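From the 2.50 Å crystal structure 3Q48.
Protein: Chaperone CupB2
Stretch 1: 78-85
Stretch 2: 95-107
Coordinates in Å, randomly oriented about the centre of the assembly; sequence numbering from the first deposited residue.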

# COMPACT_ATOMS: atom_id res chain seq x y z
N VAL A 78 7.31 -11.63 -11.60
CA VAL A 78 7.60 -10.39 -10.90
C VAL A 78 9.05 -10.45 -10.44
O VAL A 78 9.54 -11.53 -10.08
N PRO A 79 9.74 -9.28 -10.45
CA PRO A 79 11.15 -9.23 -10.12
C PRO A 79 11.45 -9.28 -8.62
O PRO A 79 12.45 -8.76 -8.18
N PHE A 80 10.59 -9.91 -7.84
CA PHE A 80 10.88 -10.09 -6.43
C PHE A 80 10.80 -11.57 -6.04
O PHE A 80 10.02 -12.32 -6.62
N SER A 81 11.64 -11.99 -5.10
CA SER A 81 11.49 -13.28 -4.47
C SER A 81 11.30 -13.06 -2.95
O SER A 81 11.69 -12.05 -2.42
N VAL A 82 10.65 -14.01 -2.27
CA VAL A 82 10.53 -13.96 -0.83
C VAL A 82 11.10 -15.24 -0.27
O VAL A 82 10.64 -16.34 -0.59
N THR A 83 12.10 -15.08 0.58
CA THR A 83 12.81 -16.16 1.21
C THR A 83 12.58 -16.02 2.71
O THR A 83 12.71 -14.93 3.23
N PRO A 84 12.22 -17.12 3.39
CA PRO A 84 11.81 -18.39 2.75
C PRO A 84 10.32 -18.32 2.35
O PRO A 84 9.55 -17.55 2.95
N ALA A 85 9.92 -19.09 1.34
CA ALA A 85 8.56 -18.95 0.79
C ALA A 85 7.51 -19.50 1.75
O ALA A 85 6.36 -19.08 1.71
N ALA A 95 8.86 -14.73 12.72
CA ALA A 95 9.83 -15.06 11.70
C ALA A 95 10.19 -13.84 10.90
O ALA A 95 9.54 -12.81 10.99
N VAL A 96 11.24 -13.96 10.12
CA VAL A 96 11.75 -12.86 9.36
C VAL A 96 11.69 -13.29 7.91
O VAL A 96 12.24 -14.36 7.54
N LEU A 97 11.03 -12.49 7.08
CA LEU A 97 10.97 -12.81 5.65
C LEU A 97 11.88 -11.85 4.97
O LEU A 97 12.01 -10.70 5.40
N ARG A 98 12.49 -12.31 3.89
CA ARG A 98 13.47 -11.55 3.19
C ARG A 98 12.99 -11.34 1.78
O ARG A 98 12.77 -12.30 1.06
N ILE A 99 12.83 -10.08 1.40
CA ILE A 99 12.44 -9.68 0.02
C ILE A 99 13.62 -9.16 -0.82
O ILE A 99 14.21 -8.14 -0.47
N ALA A 100 13.96 -9.88 -1.89
CA ALA A 100 15.09 -9.52 -2.83
C ALA A 100 14.62 -9.08 -4.20
O ALA A 100 13.77 -9.71 -4.78
N TYR A 101 15.20 -7.99 -4.71
CA TYR A 101 14.90 -7.47 -6.03
C TYR A 101 15.83 -8.04 -7.08
O TYR A 101 17.04 -7.95 -6.92
N LEU A 102 15.29 -8.61 -8.15
CA LEU A 102 16.14 -8.95 -9.32
C LEU A 102 16.16 -7.82 -10.37
O LEU A 102 15.21 -7.69 -11.17
N LYS A 103 17.24 -7.03 -10.38
CA LYS A 103 17.38 -5.91 -11.32
C LYS A 103 16.62 -6.17 -12.64
O LYS A 103 17.05 -6.95 -13.49
N ALA A 104 15.45 -5.55 -12.76
CA ALA A 104 14.62 -5.70 -13.94
C ALA A 104 14.05 -4.33 -14.35
O ALA A 104 13.87 -3.47 -13.51
N PRO A 105 13.78 -4.12 -15.65
CA PRO A 105 13.20 -2.84 -16.16
C PRO A 105 11.85 -2.45 -15.54
O PRO A 105 10.81 -3.05 -15.88
N LEU A 106 11.88 -1.47 -14.64
CA LEU A 106 10.69 -0.87 -14.01
C LEU A 106 10.76 0.65 -14.19
O LEU A 106 11.86 1.20 -14.28
N PRO A 107 9.59 1.34 -14.23
CA PRO A 107 9.72 2.76 -14.49
C PRO A 107 10.70 3.43 -13.51
O PRO A 107 10.76 3.07 -12.32

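Strands 80-83 and 95-101 run antiparallel, so side chains of paired residues project to the same side of the sheet: F80, V82, I99 and Y101 to one face, S81, T83, R98 and A100 to the other. At the start of stretch 2, A95 makes no contact and V96 (t) contributes little beyond its carbonyl, whose O lies 3.9 Å from P84 CD. L97 (m, t) is the first substantial apolar partner: its CB lies 4.0 Å from V82 CG1, and its CD2 approaches P84 O at 4.0 Å.

R98 is fixed through its backbone, with R98 N donating to T83 O (2.7 Å) and T83 N to R98 O (2.9 Å). Its side chain (t, t, m) leads away after CB, which stands 4.4 Å from T83 CB. R98 O also accepts a hydrogen bond from water 1 at 2.6 Å. The same water bonds to T83 OG1 (2.6 Å) and S81 OG (3.0 Å), so that the m rotamer of T83 and the p rotamer of S81 bring both hydroxyls to a single site.

On the apolar face, I99 (m, t) reaches V82 (t) through CG1–CG1 at 4.3 Å and F80 through its CG2, 4.2 Å from F80 CD1. A100, on the polar face, offers only a methyl group, its CB 3.8 Å from S81 OG.

Y101 (t) packs obliquely against F80 (m): the ring centroids are 5.5 Å apart, the planes are inclined at 33°, and Y101 CD1 lies 3.7 Å from F80 CE1. Y101 CE1 also meets P79 CB at 3.8 Å, while Y101 OH donates to A104 O (2.6 Å), tying the ring to the following loop. Beyond the strand, L102 N donates to P79 O (2.8 Å). P79 points toward stretch 2, where A104 CB touches its CB at 3.7 Å and L106 (m, t) places CD1 4.3 Å from P79 CG.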

# COMPACT_ATOMS: atom_id res chain seq x y z
CB VAL A 78 6.67 -10.15 -9.70
CG1 VAL A 78 5.22 -10.22 -10.15
CG2 VAL A 78 6.98 -11.11 -8.57
CB PRO A 79 11.58 -7.87 -10.67
CG PRO A 79 10.41 -7.03 -10.47
CD PRO A 79 9.20 -7.93 -10.63
CB PHE A 80 9.96 -9.22 -5.57
CG PHE A 80 10.05 -7.76 -5.89
CD1 PHE A 80 11.06 -7.00 -5.36
CD2 PHE A 80 9.12 -7.17 -6.74
CE1 PHE A 80 11.17 -5.67 -5.64
CE2 PHE A 80 9.21 -5.81 -7.07
CZ PHE A 80 10.25 -5.06 -6.52
CB SER A 81 12.72 -14.13 -4.75
OG SER A 81 13.84 -13.60 -4.04
CB VAL A 82 9.08 -13.79 -0.33
CG1 VAL A 82 9.08 -13.39 1.18
CG2 VAL A 82 8.41 -12.72 -1.11
CB THR A 83 14.32 -15.98 0.91
OG1 THR A 83 14.46 -15.79 -0.49
CG2 THR A 83 15.15 -17.19 1.34
CB PRO A 84 12.07 -19.44 3.85
CG PRO A 84 12.04 -18.68 5.14
CD PRO A 84 12.37 -17.25 4.86
CB ALA A 85 8.45 -19.62 -0.59
CB ALA A 95 9.31 -16.16 10.80
CB VAL A 96 13.24 -12.60 9.69
CG1 VAL A 96 13.79 -11.45 8.80
CG2 VAL A 96 13.44 -12.32 11.21
CB LEU A 97 9.57 -12.63 5.07
CG LEU A 97 8.37 -13.28 5.74
CD1 LEU A 97 7.17 -12.75 5.04
CD2 LEU A 97 8.40 -14.85 5.70
CB ARG A 98 14.80 -12.29 3.25
CG ARG A 98 15.95 -11.48 2.86
CD ARG A 98 17.19 -12.29 2.93
NE ARG A 98 17.68 -12.28 4.30
CZ ARG A 98 18.16 -11.20 4.93
NH1 ARG A 98 18.21 -10.02 4.33
NH2 ARG A 98 18.58 -11.30 6.18
CB ILE A 99 11.34 -8.65 0.05
CG1 ILE A 99 10.18 -9.20 0.91
CG2 ILE A 99 10.90 -8.31 -1.40
CD1 ILE A 99 9.11 -8.16 1.26
CB ALA A 100 16.07 -10.68 -2.98
CB TYR A 101 15.09 -5.96 -6.02
CG TYR A 101 14.89 -5.25 -7.35
CD1 TYR A 101 13.80 -5.56 -8.20
CD2 TYR A 101 15.76 -4.24 -7.76
CE1 TYR A 101 13.64 -4.89 -9.42
CE2 TYR A 101 15.60 -3.56 -8.94
CZ TYR A 101 14.55 -3.88 -9.78
OH TYR A 101 14.39 -3.19 -10.97
CB LEU A 102 15.74 -10.26 -10.01
CG LEU A 102 16.53 -10.50 -11.31
CD1 LEU A 102 18.01 -10.89 -11.02
CD2 LEU A 102 15.86 -11.52 -12.31
CB LYS A 103 18.86 -5.62 -11.57
CG LYS A 103 19.12 -4.54 -12.63
CD LYS A 103 19.28 -3.12 -12.04
CE LYS A 103 19.56 -2.09 -13.16
NZ LYS A 103 18.47 -2.09 -14.20
CB ALA A 104 13.48 -6.71 -13.68
CB PRO A 105 13.05 -3.08 -17.67
CG PRO A 105 13.32 -4.57 -17.88
CD PRO A 105 14.22 -4.99 -16.75
CB LEU A 106 10.67 -1.20 -12.52
CG LEU A 106 10.37 -2.63 -12.05
CD1 LEU A 106 10.78 -2.70 -10.60
CD2 LEU A 106 8.88 -3.01 -12.25
CB PRO A 107 8.29 3.30 -14.34
CG PRO A 107 7.42 2.15 -14.63
CD PRO A 107 8.16 0.92 -14.18
O HOH W 1 13.97 -13.25 -1.03